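Local structure of Beta/alpha-amylase (Paenibacillus polymyxa, 3VOC) at residues S149-I154 / S270-R275; K255-I260 / I309-D314; G203-I208 / T217-I222. The protein hydrolyses alpha-1,4-glucosidic linkages of starch, its beta-amylase domain, the part described here, removing maltose units successively from the non-reducing chain ends. All coordinates share one frame; numbering follows the deposited sequence. Where two conformers were deposited one is given.

Contact 1: residues S149-I154 / S270-R275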
# COMPACT_ATOMS: atom_id res chain seq x y z
N SER A 149 -17.36 -1.57 -18.51
CA SER A 149 -18.59 -1.55 -17.73
C SER A 149 -18.53 -2.33 -16.40
O SER A 149 -19.36 -2.10 -15.53
CB SER A 149 -19.76 -2.08 -18.54
OG SER A 149 -19.71 -3.49 -18.65
N ILE A 150 -17.59 -3.25 -16.25
CA ILE A 150 -17.51 -3.99 -14.99
C ILE A 150 -16.47 -3.47 -14.00
O ILE A 150 -16.39 -3.96 -12.86
CB ILE A 150 -17.35 -5.51 -15.20
CG1 ILE A 150 -15.91 -5.86 -15.61
CG2 ILE A 150 -18.43 -6.03 -16.20
CD1 ILE A 150 -15.54 -7.32 -15.39
N ILE A 151 -15.66 -2.50 -14.42
CA ILE A 151 -14.58 -1.95 -13.57
C ILE A 151 -15.01 -0.59 -13.01
O ILE A 151 -15.05 0.39 -13.74
CB ILE A 151 -13.24 -1.86 -14.33
CG1 ILE A 151 -12.77 -3.26 -14.77
CG2 ILE A 151 -12.16 -1.17 -13.47
CD1 ILE A 151 -11.54 -3.25 -15.66
N PRO A 152 -15.37 -0.54 -11.72
CA PRO A 152 -15.87 0.72 -11.15
C PRO A 152 -14.79 1.58 -10.51
O PRO A 152 -15.05 2.73 -10.16
CB PRO A 152 -16.82 0.23 -10.06
CG PRO A 152 -16.18 -1.04 -9.57
CD PRO A 152 -15.48 -1.66 -10.77
N LYS A 153 -13.58 1.03 -10.38
CA LYS A 153 -12.52 1.66 -9.60
C LYS A 153 -11.25 0.87 -9.89
O LYS A 153 -11.31 -0.34 -10.16
CB LYS A 153 -12.87 1.61 -8.11
CG LYS A 153 -11.89 2.32 -7.20
CD LYS A 153 -12.59 2.85 -5.96
CE LYS A 153 -11.81 4.06 -5.39
NZ LYS A 153 -12.56 4.80 -4.34
N ILE A 154 -10.11 1.54 -9.87
CA ILE A 154 -8.81 0.86 -10.07
C ILE A 154 -7.86 1.24 -8.94
O ILE A 154 -7.80 2.41 -8.56
CB ILE A 154 -8.17 1.26 -11.43
CG1 ILE A 154 -9.11 0.86 -12.59
CG2 ILE A 154 -6.78 0.61 -11.59
CD1 ILE A 154 -8.74 1.44 -13.97
N SER A 270 -9.33 8.35 -19.92
CA SER A 270 -10.10 8.37 -21.18
C SER A 270 -10.56 6.98 -21.64
O SER A 270 -11.22 6.84 -22.65
CB SER A 270 -9.31 9.08 -22.28
OG SER A 270 -8.15 8.34 -22.59
N VAL A 271 -10.22 5.94 -20.87
CA VAL A 271 -10.61 4.58 -21.22
C VAL A 271 -11.66 4.12 -20.23
O VAL A 271 -12.75 3.69 -20.62
CB VAL A 271 -9.38 3.63 -21.24
CG1 VAL A 271 -9.81 2.18 -21.42
CG2 VAL A 271 -8.38 4.07 -22.35
N PHE A 272 -11.34 4.23 -18.94
CA PHE A 272 -12.26 3.84 -17.87
C PHE A 272 -12.97 5.04 -17.25
O PHE A 272 -14.17 4.99 -17.04
CB PHE A 272 -11.50 3.04 -16.82
CG PHE A 272 -10.83 1.82 -17.37
CD1 PHE A 272 -9.45 1.76 -17.49
CD2 PHE A 272 -11.60 0.75 -17.83
CE1 PHE A 272 -8.82 0.63 -18.01
CE2 PHE A 272 -10.99 -0.39 -18.37
CZ PHE A 272 -9.61 -0.46 -18.46
N GLY A 273 -12.22 6.09 -16.95
CA GLY A 273 -12.80 7.29 -16.34
C GLY A 273 -13.38 7.00 -14.97
O GLY A 273 -14.42 7.56 -14.59
N VAL A 274 -12.71 6.15 -14.20
CA VAL A 274 -13.18 5.81 -12.86
C VAL A 274 -12.22 6.38 -11.81
O VAL A 274 -11.12 6.81 -12.16
CB VAL A 274 -13.29 4.28 -12.67
CG1 VAL A 274 -14.43 3.70 -13.54
CG2 VAL A 274 -11.93 3.60 -12.96
N ARG A 275 -12.63 6.39 -10.55
CA ARG A 275 -11.72 6.76 -9.44
C ARG A 275 -10.53 5.79 -9.38
O ARG A 275 -10.69 4.58 -9.56
CB ARG A 275 -12.44 6.72 -8.08
CG ARG A 275 -13.59 7.72 -7.89
CD ARG A 275 -13.16 9.15 -8.23
NE ARG A 275 -12.06 9.59 -7.38
CZ ARG A 275 -11.33 10.68 -7.59
NH1 ARG A 275 -11.58 11.45 -8.64
NH2 ARG A 275 -10.34 11.00 -6.76
O HOH W 1 -15.21 5.53 -9.99

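Contact 2: residues K255-I260 / I309-D314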
# COMPACT_ATOMS: atom_id res chain seq x y z
N LYS A 255 6.57 11.91 -4.03
CA LYS A 255 6.87 12.10 -5.44
C LYS A 255 6.50 10.86 -6.25
O LYS A 255 5.96 10.96 -7.36
CB LYS A 255 8.35 12.45 -5.67
CG LYS A 255 8.67 12.68 -7.15
CD LYS A 255 10.05 13.29 -7.35
CE LYS A 255 10.35 13.49 -8.84
NZ LYS A 255 11.80 13.80 -9.08
N HIS A 256 6.75 9.69 -5.66
CA HIS A 256 6.39 8.44 -6.30
C HIS A 256 4.87 8.37 -6.53
O HIS A 256 4.42 7.99 -7.60
CB HIS A 256 6.87 7.27 -5.43
CG HIS A 256 6.61 5.92 -6.02
ND1 HIS A 256 7.10 5.53 -7.25
CD2 HIS A 256 5.93 4.85 -5.54
CE1 HIS A 256 6.71 4.30 -7.51
NE2 HIS A 256 6.00 3.86 -6.49
N LEU A 257 4.09 8.75 -5.51
CA LEU A 257 2.63 8.76 -5.62
C LEU A 257 2.21 9.67 -6.78
O LEU A 257 1.33 9.31 -7.57
CB LEU A 257 1.98 9.24 -4.33
CG LEU A 257 0.46 9.12 -4.23
CD1 LEU A 257 0.03 7.64 -4.18
CD2 LEU A 257 -0.04 9.88 -2.98
N GLY A 258 2.84 10.84 -6.86
CA GLY A 258 2.60 11.79 -7.96
C GLY A 258 2.88 11.18 -9.33
O GLY A 258 2.09 11.34 -10.28
N VAL A 259 4.01 10.50 -9.43
CA VAL A 259 4.42 9.90 -10.69
C VAL A 259 3.45 8.79 -11.13
O VAL A 259 2.98 8.78 -12.26
CB VAL A 259 5.87 9.35 -10.59
CG1 VAL A 259 6.20 8.44 -11.77
CG2 VAL A 259 6.86 10.52 -10.50
N ILE A 260 3.13 7.86 -10.22
CA ILE A 260 2.27 6.72 -10.57
C ILE A 260 0.83 7.16 -10.75
O ILE A 260 0.12 6.63 -11.59
CB ILE A 260 2.43 5.52 -9.60
CG1 ILE A 260 1.86 5.83 -8.21
CG2 ILE A 260 3.92 5.13 -9.53
CD1 ILE A 260 1.96 4.67 -7.19
N ILE A 309 -1.48 12.94 3.05
CA ILE A 309 -2.87 12.82 2.57
C ILE A 309 -3.18 13.96 1.61
O ILE A 309 -3.91 13.77 0.64
CB ILE A 309 -3.87 12.65 3.75
CG1 ILE A 309 -3.62 11.29 4.44
CG2 ILE A 309 -5.33 12.64 3.26
CD1 ILE A 309 -4.24 11.17 5.86
N GLN A 310 -2.58 15.13 1.85
CA GLN A 310 -2.62 16.22 0.87
C GLN A 310 -2.12 15.80 -0.52
O GLN A 310 -2.67 16.24 -1.54
CB GLN A 310 -1.84 17.45 1.35
CG GLN A 310 -1.95 18.67 0.38
CD GLN A 310 -3.38 19.14 0.16
OE1 GLN A 310 -3.80 19.40 -0.99
NE2 GLN A 310 -4.13 19.26 1.25
N LYS A 311 -1.09 14.95 -0.57
CA LYS A 311 -0.57 14.46 -1.84
C LYS A 311 -1.58 13.57 -2.56
O LYS A 311 -1.66 13.61 -3.79
CB LYS A 311 0.78 13.76 -1.66
CG LYS A 311 1.51 13.44 -2.96
CD LYS A 311 2.16 14.69 -3.58
CE LYS A 311 2.90 14.36 -4.86
NZ LYS A 311 3.09 15.61 -5.67
N PHE A 312 -2.36 12.78 -1.81
CA PHE A 312 -3.47 12.02 -2.40
C PHE A 312 -4.46 12.97 -3.08
O PHE A 312 -4.85 12.76 -4.23
CB PHE A 312 -4.19 11.16 -1.35
CG PHE A 312 -3.55 9.82 -1.14
CD1 PHE A 312 -2.38 9.72 -0.39
CD2 PHE A 312 -4.10 8.67 -1.71
CE1 PHE A 312 -1.76 8.49 -0.19
CE2 PHE A 312 -3.50 7.41 -1.51
CZ PHE A 312 -2.32 7.33 -0.74
N LYS A 313 -4.84 14.03 -2.37
CA LYS A 313 -5.76 15.03 -2.91
C LYS A 313 -5.18 15.65 -4.17
O LYS A 313 -5.87 15.75 -5.18
CB LYS A 313 -6.03 16.13 -1.89
CG LYS A 313 -7.18 17.05 -2.27
CD LYS A 313 -7.51 18.01 -1.13
CE LYS A 313 -8.68 18.95 -1.45
NZ LYS A 313 -9.93 18.21 -1.80
N ASP A 314 -3.91 16.07 -4.10
CA ASP A 314 -3.25 16.72 -5.25
C ASP A 314 -3.16 15.78 -6.45
O ASP A 314 -3.33 16.23 -7.59
CB ASP A 314 -1.83 17.20 -4.89
CG ASP A 314 -1.84 18.34 -3.87
OD1 ASP A 314 -2.90 18.97 -3.63
OD2 ASP A 314 -0.76 18.60 -3.31

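Contact 3: residues G203-I208 / T217-I222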
# COMPACT_ATOMS: atom_id res chain seq x y z
N GLY A 203 21.97 24.81 -0.42
CA GLY A 203 22.82 25.42 -1.43
C GLY A 203 24.29 25.02 -1.40
O GLY A 203 24.96 25.16 -2.40
N SER A 204 24.79 24.53 -0.27
CA SER A 204 26.19 24.14 -0.17
C SER A 204 26.38 23.36 1.10
O SER A 204 25.53 23.38 1.97
CB SER A 204 27.11 25.36 -0.16
OG SER A 204 26.88 26.13 1.02
N LEU A 205 27.51 22.67 1.22
CA LEU A 205 27.80 21.93 2.43
C LEU A 205 27.80 22.86 3.65
O LEU A 205 27.30 22.52 4.72
CB LEU A 205 29.16 21.25 2.29
CG LEU A 205 29.66 20.50 3.54
CD1 LEU A 205 28.78 19.28 3.84
CD2 LEU A 205 31.07 20.11 3.26
N ASP A 206 28.36 24.05 3.49
CA ASP A 206 28.47 24.97 4.63
C ASP A 206 27.10 25.47 5.07
O ASP A 206 26.86 25.66 6.27
CB ASP A 206 29.40 26.14 4.29
CG ASP A 206 30.88 25.75 4.27
OD1 ASP A 206 31.29 24.88 5.07
OD2 ASP A 206 31.63 26.32 3.45
N LYS A 207 26.21 25.68 4.11
CA LYS A 207 24.84 26.06 4.44
C LYS A 207 24.03 24.93 5.07
O LYS A 207 23.13 25.17 5.87
CB LYS A 207 24.15 26.70 3.24
CG LYS A 207 24.66 28.14 3.01
CD LYS A 207 24.31 28.65 1.65
CE LYS A 207 24.53 30.14 1.54
NZ LYS A 207 24.25 30.57 0.12
N ILE A 208 24.39 23.68 4.73
CA ILE A 208 23.81 22.50 5.39
C ILE A 208 24.26 22.47 6.85
O ILE A 208 23.43 22.33 7.76
CB ILE A 208 24.16 21.17 4.67
CG1 ILE A 208 23.49 21.11 3.29
CG2 ILE A 208 23.70 19.97 5.50
CD1 ILE A 208 24.06 20.03 2.33
N THR A 217 32.79 18.14 6.61
CA THR A 217 33.76 18.69 5.64
C THR A 217 33.50 18.25 4.20
O THR A 217 34.08 18.82 3.27
CB THR A 217 35.22 18.36 6.02
OG1 THR A 217 35.38 16.94 6.17
CG2 THR A 217 35.60 19.09 7.32
N SER A 218 32.62 17.27 4.00
CA SER A 218 32.19 16.92 2.64
C SER A 218 30.75 16.40 2.63
O SER A 218 30.28 15.83 3.61
CB SER A 218 33.10 15.86 2.02
OG SER A 218 32.92 14.62 2.67
N LEU A 219 30.09 16.59 1.49
CA LEU A 219 28.72 16.10 1.31
C LEU A 219 28.65 14.59 1.55
O LEU A 219 27.64 14.07 2.02
CB LEU A 219 28.21 16.42 -0.10
CG LEU A 219 27.94 17.90 -0.43
CD1 LEU A 219 27.73 18.12 -1.92
CD2 LEU A 219 26.73 18.45 0.37
N SER A 220 29.74 13.89 1.24
CA SER A 220 29.81 12.45 1.40
C SER A 220 29.70 11.99 2.86
O SER A 220 29.43 10.82 3.11
CB SER A 220 31.08 11.91 0.75
OG SER A 220 32.22 12.26 1.52
N GLN A 221 29.90 12.89 3.83
CA GLN A 221 29.70 12.53 5.23
C GLN A 221 28.25 12.66 5.69
O GLN A 221 27.92 12.36 6.84
CB GLN A 221 30.57 13.39 6.15
CG GLN A 221 32.04 13.37 5.86
CD GLN A 221 32.80 14.37 6.72
OE1 GLN A 221 32.49 15.56 6.73
NE2 GLN A 221 33.78 13.89 7.47
N ILE A 222 27.38 13.15 4.82
CA ILE A 222 25.95 13.19 5.14
C ILE A 222 25.38 11.79 4.95
O ILE A 222 25.51 11.20 3.88
CB ILE A 222 25.20 14.18 4.24
CG1 ILE A 222 25.69 15.61 4.48
CG2 ILE A 222 23.67 14.05 4.44
CD1 ILE A 222 25.19 16.61 3.44

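Contact 1: residues S149-I154 / S270-R275
In the (beta/alpha)8 barrel of this glycoside hydrolase family 14 domain, residues 149-154 lead into the fourth strand, and residues 270-275 bring the chain from helix 240-268 to the fifth. The two meet where these parallel neighbours begin. Ile151, the first residue to touch, has CG1 anti to its carbonyl carbon (chi1 -62°), and its side chain crosses that of Phe272 obliquely, CD1 lying 4.0 Å from CE2. Its carbonyl O lies against Val274 CG1. Pro152 contributes its backbone: the carbonyl O rests on Val274 CB at 3.4 Å and accepts a hydrogen bond from a water, which in turn accepts from Arg275 N at 2.8 Å. That water therefore bridges two backbones not yet close enough to pair directly. At Lys153 CG stands anti to the backbone N, and the extended chain crosses Arg275, CE coming 3.8 Å from Arg275 CB. The like-charged ends do not meet; both form salt bridges with Asp318, and Lys153 NZ also bonds to Asn357, so the shared carboxylate probably offsets their repulsion. Lys153 N, by contrast, is buried with no partner in the model. Ile154 turns its CD1 to Phe272 CD1, 3.6 Å away, the two side chains crossing at about a right angle, while CG1 packs on Val274 CG2. Phe272 thus receives the CD1 tips of both Ile151 and Ile154, Phe140 and Phe144 of helix 127-144 packing on it as well; an alanine here would probably loosen both isoleucine tips and the seating of this turn on that helix. One direct backbone bond joins the segments: Ile154 N donates to Arg275 O at 3.1 Å, nearly straight (165° at the hydrogen) and almost along the C=O axis.

Contact 2: residues K255-I260 / I309-D314
Helices 240-268 and 305-315, which precede the fifth and sixth strands of the (beta/alpha)8 barrel, run side by side in its outer layer, and at residues 255-260 and 309-314 their local axes cross at only -17° with a closest approach of 9.7 Å. The most clearly defined interaction is a CH-pi contact. Leu257, with CG anti to the backbone N, sends CD2 over one face of the Phe312 ring, 3.8 Å from the centroid and displaced toward the rim on the side of CD1 and CE1. The other methyl, CD1, only grazes CZ, so one branch of the leucine does most of the touching. Although the CB of Phe312 points away from helix 255-260, chi1 of -85° swings the ring back so that it meets the leucine at about a right angle. Leu319 of the sixth strand and Ile280 also pack against Phe312, and Leu317 against Leu257, which ties this pair to the barrel.

Aliphatic packing supplies the rest. Lys311 leaves its helix with CG anti to the backbone N and bends at chi2 (76°), laying its methylenes along the opposite helix. Its CG comes 3.9 Å from Leu257 CD2, and CE reaches Gly258 CA at 4.0 Å. Gly258 matters here because a CB at this position would stand about 3.2 Å from Lys311 CE, a tight fit, so the lysine chain can lie low over bare backbone.

Between these two segments no polar bond is found; the backbone bonds, such as that from Val259 N to Lys255 O, stay within each helix, and Lys313 NZ bonds to Lys352 O of helix 338-352. The two helices are therefore probably held together here mainly by dispersion and the burial of apolar surface, which would make few demands on exact alignment.

Contact 3: residues G203-I208 / T217-I222
Gln221 OE1 is gripped by three donors, all from the start of its own segment. Thr217 N gives the shortest bond, 2.6 Å and in the carbonyl plane, whereas Ser218 N (3.2 Å) and Thr217 OG1 approach from above that plane. The side chain thereby fixes the turn entering the 3-10 segment 219-221, and Ser218 OG and Ser220 OG, 2.7 Å apart, share a further bond. On the other segment Ser204 is the N-cap of helix 205-212, its OG accepting from Lys207 N. Between these two shaped pieces the contact is apolar. Leu205, CG anti to the backbone N, splits its methyls: CD2 presses on the peptide at Thr217 C, a close 3.2 Å, while CD1 faces Ser218 and the CD2 of Leu219. Ile208 CD1 crosses Leu219 at about a right angle, 3.7 Å from its CD2, and meets Ile222 CD1 tip to tip at 3.8 Å. The packing closes a short helix-turn excursion between helices 188-202 and 240-268, seated on the former, where Met198 backs Ile208, Asn199 touches Leu219, Phe194 meets Ile222, and Arg195 NE bonds to Ile222 O.

How the contacts relate
The three contacts illustrate how one barrel domain is assembled at different distances from its centre. Contacts 1 and 2 alternate along the chain, since helix 240-268 supplies a partner to contact 2 and then leads into 270-275 of contact 1; their centres lie 19 Å apart, with nearest atoms about 6 Å. Each has a side chain within about 10 Å of that of a catalytic glutamate, Phe312 about 9 Å from Glu163, the predicted proton donor, and Lys153 about 10 Å from Glu359, the probable acceptor, though contact 1 lies where its strands start. Contact 3, on an outlying excursion, is centred 29 Å from the centre of contact 2 and 48 Å from that of contact 1.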